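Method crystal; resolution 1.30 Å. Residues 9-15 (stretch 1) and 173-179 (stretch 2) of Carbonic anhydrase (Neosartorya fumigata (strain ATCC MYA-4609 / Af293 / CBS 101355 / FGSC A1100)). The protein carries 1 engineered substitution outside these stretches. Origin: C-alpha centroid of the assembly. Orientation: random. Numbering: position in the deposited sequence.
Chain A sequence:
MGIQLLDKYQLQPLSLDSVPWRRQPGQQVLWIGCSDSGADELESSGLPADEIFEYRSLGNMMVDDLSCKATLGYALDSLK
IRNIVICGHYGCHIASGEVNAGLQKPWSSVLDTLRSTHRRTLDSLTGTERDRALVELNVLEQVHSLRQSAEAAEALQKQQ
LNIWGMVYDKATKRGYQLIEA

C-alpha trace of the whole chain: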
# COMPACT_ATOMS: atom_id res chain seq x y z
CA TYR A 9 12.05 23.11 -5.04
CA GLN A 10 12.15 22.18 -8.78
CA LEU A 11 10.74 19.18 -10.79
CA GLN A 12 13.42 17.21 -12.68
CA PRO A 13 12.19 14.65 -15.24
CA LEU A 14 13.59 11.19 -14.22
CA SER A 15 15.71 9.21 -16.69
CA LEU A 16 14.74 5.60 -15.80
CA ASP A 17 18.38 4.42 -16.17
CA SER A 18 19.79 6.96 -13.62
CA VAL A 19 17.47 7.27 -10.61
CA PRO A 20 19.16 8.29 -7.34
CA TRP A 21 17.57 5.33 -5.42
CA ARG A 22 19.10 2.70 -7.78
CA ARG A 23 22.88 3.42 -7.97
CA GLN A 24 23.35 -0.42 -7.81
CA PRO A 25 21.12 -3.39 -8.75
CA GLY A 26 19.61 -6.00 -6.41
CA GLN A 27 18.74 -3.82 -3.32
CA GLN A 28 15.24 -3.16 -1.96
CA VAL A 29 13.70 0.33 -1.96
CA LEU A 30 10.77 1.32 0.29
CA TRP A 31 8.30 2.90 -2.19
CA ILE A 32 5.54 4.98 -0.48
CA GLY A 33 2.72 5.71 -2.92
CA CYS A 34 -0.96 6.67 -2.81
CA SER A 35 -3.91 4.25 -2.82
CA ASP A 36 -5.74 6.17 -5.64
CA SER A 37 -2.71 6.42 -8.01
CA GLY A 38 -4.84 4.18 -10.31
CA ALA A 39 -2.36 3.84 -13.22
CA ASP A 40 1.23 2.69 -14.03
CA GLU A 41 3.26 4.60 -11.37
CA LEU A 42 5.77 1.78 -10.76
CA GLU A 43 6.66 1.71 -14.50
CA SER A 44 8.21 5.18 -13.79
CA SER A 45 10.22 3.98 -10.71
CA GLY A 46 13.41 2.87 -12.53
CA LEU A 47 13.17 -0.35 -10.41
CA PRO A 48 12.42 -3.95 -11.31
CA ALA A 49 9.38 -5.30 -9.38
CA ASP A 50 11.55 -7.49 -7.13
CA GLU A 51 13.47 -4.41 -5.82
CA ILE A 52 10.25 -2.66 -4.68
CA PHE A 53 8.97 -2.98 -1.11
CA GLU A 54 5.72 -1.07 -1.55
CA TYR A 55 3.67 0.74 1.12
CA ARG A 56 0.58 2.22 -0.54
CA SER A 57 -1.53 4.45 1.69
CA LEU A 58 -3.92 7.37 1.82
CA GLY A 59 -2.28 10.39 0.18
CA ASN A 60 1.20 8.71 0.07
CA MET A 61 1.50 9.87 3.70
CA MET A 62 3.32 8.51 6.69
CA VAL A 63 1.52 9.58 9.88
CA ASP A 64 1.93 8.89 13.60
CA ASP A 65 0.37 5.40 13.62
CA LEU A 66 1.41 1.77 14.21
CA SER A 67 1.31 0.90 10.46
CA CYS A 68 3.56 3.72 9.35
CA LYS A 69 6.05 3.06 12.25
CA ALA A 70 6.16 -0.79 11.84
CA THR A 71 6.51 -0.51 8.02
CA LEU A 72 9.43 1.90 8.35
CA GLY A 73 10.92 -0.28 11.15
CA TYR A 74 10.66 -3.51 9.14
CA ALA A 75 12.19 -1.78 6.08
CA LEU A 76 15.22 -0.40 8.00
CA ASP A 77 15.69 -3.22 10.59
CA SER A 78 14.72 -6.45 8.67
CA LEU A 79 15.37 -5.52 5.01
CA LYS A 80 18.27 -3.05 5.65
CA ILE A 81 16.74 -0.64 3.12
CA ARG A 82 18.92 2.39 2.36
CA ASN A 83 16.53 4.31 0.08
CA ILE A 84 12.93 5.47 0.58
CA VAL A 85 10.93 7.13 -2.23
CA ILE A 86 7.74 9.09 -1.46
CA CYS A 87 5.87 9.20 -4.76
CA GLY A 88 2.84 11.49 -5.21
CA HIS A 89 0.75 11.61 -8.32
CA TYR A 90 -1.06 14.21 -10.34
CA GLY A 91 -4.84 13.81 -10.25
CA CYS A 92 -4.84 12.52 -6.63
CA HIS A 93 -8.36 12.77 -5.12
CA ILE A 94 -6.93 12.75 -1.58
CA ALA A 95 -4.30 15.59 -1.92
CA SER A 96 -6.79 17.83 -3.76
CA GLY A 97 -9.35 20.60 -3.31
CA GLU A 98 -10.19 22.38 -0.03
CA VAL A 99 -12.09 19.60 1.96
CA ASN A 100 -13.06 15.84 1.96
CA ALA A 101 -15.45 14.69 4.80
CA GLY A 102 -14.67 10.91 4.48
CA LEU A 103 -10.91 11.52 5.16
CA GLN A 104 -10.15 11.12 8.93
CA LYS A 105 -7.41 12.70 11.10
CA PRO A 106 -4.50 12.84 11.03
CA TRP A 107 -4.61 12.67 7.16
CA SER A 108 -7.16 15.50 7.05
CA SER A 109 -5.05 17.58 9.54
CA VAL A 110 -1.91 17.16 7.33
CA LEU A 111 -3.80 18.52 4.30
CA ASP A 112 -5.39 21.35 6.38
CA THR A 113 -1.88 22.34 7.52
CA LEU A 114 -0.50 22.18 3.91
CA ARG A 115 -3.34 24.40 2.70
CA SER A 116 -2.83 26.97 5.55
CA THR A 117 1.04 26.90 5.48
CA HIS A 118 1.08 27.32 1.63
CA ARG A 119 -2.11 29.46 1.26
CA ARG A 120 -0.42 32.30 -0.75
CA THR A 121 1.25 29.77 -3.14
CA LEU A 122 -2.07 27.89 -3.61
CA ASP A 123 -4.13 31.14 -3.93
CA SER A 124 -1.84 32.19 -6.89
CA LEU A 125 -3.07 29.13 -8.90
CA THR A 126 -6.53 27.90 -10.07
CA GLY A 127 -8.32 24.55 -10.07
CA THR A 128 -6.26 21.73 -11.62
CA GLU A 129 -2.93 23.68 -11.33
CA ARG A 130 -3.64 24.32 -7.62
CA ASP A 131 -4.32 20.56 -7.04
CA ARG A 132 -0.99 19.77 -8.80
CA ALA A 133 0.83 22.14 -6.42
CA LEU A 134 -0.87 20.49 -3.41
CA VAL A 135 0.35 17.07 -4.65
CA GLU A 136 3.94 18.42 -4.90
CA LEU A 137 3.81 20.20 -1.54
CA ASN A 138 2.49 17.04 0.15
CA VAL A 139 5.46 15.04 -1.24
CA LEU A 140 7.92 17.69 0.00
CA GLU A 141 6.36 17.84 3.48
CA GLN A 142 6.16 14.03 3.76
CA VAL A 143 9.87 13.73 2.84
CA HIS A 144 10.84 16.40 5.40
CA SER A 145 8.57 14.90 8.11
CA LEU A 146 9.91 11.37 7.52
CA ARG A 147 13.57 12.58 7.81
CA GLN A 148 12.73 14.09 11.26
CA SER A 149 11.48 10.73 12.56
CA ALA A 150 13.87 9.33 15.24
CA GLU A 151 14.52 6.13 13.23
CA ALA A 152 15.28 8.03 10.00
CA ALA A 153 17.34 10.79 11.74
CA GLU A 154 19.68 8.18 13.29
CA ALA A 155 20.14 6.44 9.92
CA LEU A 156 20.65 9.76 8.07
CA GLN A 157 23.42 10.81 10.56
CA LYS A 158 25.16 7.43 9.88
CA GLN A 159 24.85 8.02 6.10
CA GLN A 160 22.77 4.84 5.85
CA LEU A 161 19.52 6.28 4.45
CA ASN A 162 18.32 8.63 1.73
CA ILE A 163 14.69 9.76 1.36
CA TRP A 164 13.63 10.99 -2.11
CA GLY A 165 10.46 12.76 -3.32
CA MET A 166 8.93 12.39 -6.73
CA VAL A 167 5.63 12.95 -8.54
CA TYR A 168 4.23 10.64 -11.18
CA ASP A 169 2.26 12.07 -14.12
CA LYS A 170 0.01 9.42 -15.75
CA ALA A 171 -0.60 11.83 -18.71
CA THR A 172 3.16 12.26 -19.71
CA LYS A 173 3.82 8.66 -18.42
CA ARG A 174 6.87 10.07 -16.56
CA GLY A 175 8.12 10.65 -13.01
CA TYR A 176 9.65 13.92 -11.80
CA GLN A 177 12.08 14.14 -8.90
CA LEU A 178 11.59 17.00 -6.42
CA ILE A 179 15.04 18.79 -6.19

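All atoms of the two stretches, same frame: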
# COMPACT_ATOMS: atom_id res chain seq x y z
N TYR A 9 11.94 24.48 -4.44
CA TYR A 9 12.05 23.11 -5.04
C TYR A 9 11.87 23.20 -6.55
O TYR A 9 11.13 24.10 -6.98
CB TYR A 9 11.02 22.15 -4.41
CG TYR A 9 9.54 22.33 -4.76
CD1 TYR A 9 8.68 23.05 -3.94
CD2 TYR A 9 8.96 21.67 -5.84
CE1 TYR A 9 7.32 23.16 -4.20
CE2 TYR A 9 7.60 21.77 -6.12
CZ TYR A 9 6.77 22.51 -5.30
OH TYR A 9 5.45 22.64 -5.58
N GLN A 10 12.48 22.33 -7.34
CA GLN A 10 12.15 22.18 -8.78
C GLN A 10 11.80 20.72 -9.11
O GLN A 10 12.15 19.83 -8.31
CB GLN A 10 13.28 22.73 -9.64
CG GLN A 10 14.48 21.81 -9.78
CD GLN A 10 15.67 22.53 -10.37
OE1 GLN A 10 16.82 22.14 -10.17
NE2 GLN A 10 15.39 23.61 -11.08
N LEU A 11 11.15 20.50 -10.26
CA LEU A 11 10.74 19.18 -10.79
C LEU A 11 11.75 18.81 -11.86
O LEU A 11 11.87 19.59 -12.85
CB LEU A 11 9.34 19.24 -11.41
CG LEU A 11 8.14 19.31 -10.46
CD1 LEU A 11 8.02 18.03 -9.66
CD2 LEU A 11 8.26 20.51 -9.54
N GLN A 12 12.45 17.71 -11.68
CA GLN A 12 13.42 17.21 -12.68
C GLN A 12 12.88 15.93 -13.26
O GLN A 12 12.71 14.95 -12.52
CB GLN A 12 14.80 16.99 -12.04
CG GLN A 12 15.77 16.26 -12.96
CD GLN A 12 17.20 16.45 -12.54
OE1 GLN A 12 17.74 17.56 -12.57
NE2 GLN A 12 17.82 15.37 -12.09
N PRO A 13 12.59 15.88 -14.58
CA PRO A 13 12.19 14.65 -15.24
C PRO A 13 13.19 13.53 -14.93
O PRO A 13 14.38 13.79 -15.03
CB PRO A 13 12.19 15.00 -16.75
CG PRO A 13 12.02 16.50 -16.77
CD PRO A 13 12.68 17.03 -15.52
N LEU A 14 12.72 12.35 -14.50
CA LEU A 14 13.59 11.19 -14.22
C LEU A 14 14.03 10.60 -15.56
O LEU A 14 13.19 10.50 -16.49
CB LEU A 14 12.86 10.12 -13.41
CG LEU A 14 12.37 10.53 -12.02
CD1 LEU A 14 11.51 9.44 -11.41
CD2 LEU A 14 13.52 10.87 -11.10
N SER A 15 15.28 10.19 -15.66
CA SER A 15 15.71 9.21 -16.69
C SER A 15 15.73 7.85 -15.99
O SER A 15 16.40 7.76 -14.97
CB SER A 15 17.03 9.57 -17.29
OG SER A 15 17.04 10.94 -17.67
N LYS A 173 3.26 10.00 -18.71
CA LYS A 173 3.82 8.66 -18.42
C LYS A 173 5.28 8.78 -17.96
O LYS A 173 6.17 8.01 -18.41
CB LYS A 173 3.57 7.79 -19.65
CG LYS A 173 2.09 7.70 -20.04
CD LYS A 173 1.80 6.58 -21.02
CE LYS A 173 0.34 6.44 -21.40
NZ LYS A 173 0.03 5.05 -21.84
N ARG A 174 5.51 9.73 -17.05
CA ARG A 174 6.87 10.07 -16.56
C ARG A 174 6.80 10.35 -15.07
O ARG A 174 5.78 10.84 -14.61
CB ARG A 174 7.43 11.33 -17.23
CG ARG A 174 7.97 11.18 -18.65
CD ARG A 174 9.28 11.95 -18.78
NE ARG A 174 9.52 12.55 -20.08
CZ ARG A 174 10.66 13.13 -20.45
NH1 ARG A 174 11.68 13.17 -19.62
NH2 ARG A 174 10.78 13.64 -21.67
N GLY A 175 7.92 10.17 -14.38
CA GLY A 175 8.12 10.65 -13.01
C GLY A 175 9.01 11.87 -12.99
O GLY A 175 9.88 12.04 -13.91
N TYR A 176 8.86 12.71 -11.98
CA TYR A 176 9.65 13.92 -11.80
C TYR A 176 10.17 13.96 -10.38
O TYR A 176 9.35 13.92 -9.44
CB TYR A 176 8.81 15.15 -12.12
CG TYR A 176 8.16 15.10 -13.48
CD1 TYR A 176 8.69 15.80 -14.56
CD2 TYR A 176 7.09 14.27 -13.74
CE1 TYR A 176 8.09 15.74 -15.81
CE2 TYR A 176 6.49 14.18 -14.98
CZ TYR A 176 7.00 14.90 -16.04
OH TYR A 176 6.40 14.74 -17.27
N GLN A 177 11.47 14.02 -10.22
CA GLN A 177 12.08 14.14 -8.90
C GLN A 177 11.87 15.55 -8.37
O GLN A 177 12.04 16.57 -9.14
CB GLN A 177 13.54 13.75 -8.96
CG GLN A 177 14.15 13.77 -7.59
CD GLN A 177 15.62 13.43 -7.61
OE1 GLN A 177 16.18 13.10 -8.66
NE2 GLN A 177 16.21 13.44 -6.43
N LEU A 178 11.59 15.69 -7.10
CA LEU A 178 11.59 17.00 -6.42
C LEU A 178 13.02 17.28 -5.95
O LEU A 178 13.51 16.54 -5.14
CB LEU A 178 10.55 17.01 -5.31
CG LEU A 178 9.15 17.20 -5.84
CD1 LEU A 178 8.10 16.57 -4.94
CD2 LEU A 178 8.87 18.68 -6.06
N ILE A 179 13.67 18.29 -6.53
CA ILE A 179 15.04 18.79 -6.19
C ILE A 179 14.97 20.22 -5.65
O ILE A 179 14.09 20.72 -4.95
CB ILE A 179 15.93 18.74 -7.43
CG1 ILE A 179 16.31 17.30 -7.78
CG2 ILE A 179 17.15 19.64 -7.24
CD1 ILE A 179 16.85 17.14 -9.17

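Residues 9-15 and 173-179 of this carbonic anhydrase illustrate how chain segments far apart in sequence join as antiparallel neighbours in a β-sheet, held by main-chain hydrogen bonds and trimmed by apolar side chains. The general principle is alternation: in an antiparallel pair, every second residue turns both its N and its O toward the partner strand. Here Q12 and Q177 form such a pair, Q12 N donating to Q177 O at 2.8 Å and Q177 N returning a bond to Q12 O at 2.8 Å. Two residues along, I179 N reaches Q10 O at 2.8 Å with nearly linear geometry, whereas the reciprocal bond from Q10 N to I179 O is weak at 3.3 Å. In the other direction, L14 N donates to G175 O at 2.9 Å. The intervening pairs, L11 with L178 and P13 with Y176, lack direct hydrogen bonds, so proline, which has no amide hydrogen, sits in a position that costs the ladder nothing. CA-H...O contacts supplement it, as between L11 CA and Q177 O at 3.4 Å.

Side chains follow the same alternation. On the face carrying L11, P13, Y176 and L178, L11 CD1 lies 3.8 Å from L178 CD2 and 3.9 Å from Y176 CB, while P13 CG approaches Y176 CD1 at 4.1 Å. Y9 extends this apolar patch with a very tight contact, its CD2 only 3.0 Å from L178 CD2. Q12 and Q177 point to the opposite face, where Q12 CD meets I179 CD1 at 3.5 Å and L14 CD2 packs 3.6 Å from Q177 CB. G175 leaves room for L14: an ideal CB there would lie 2.9 Å from L14 CD1, a clash.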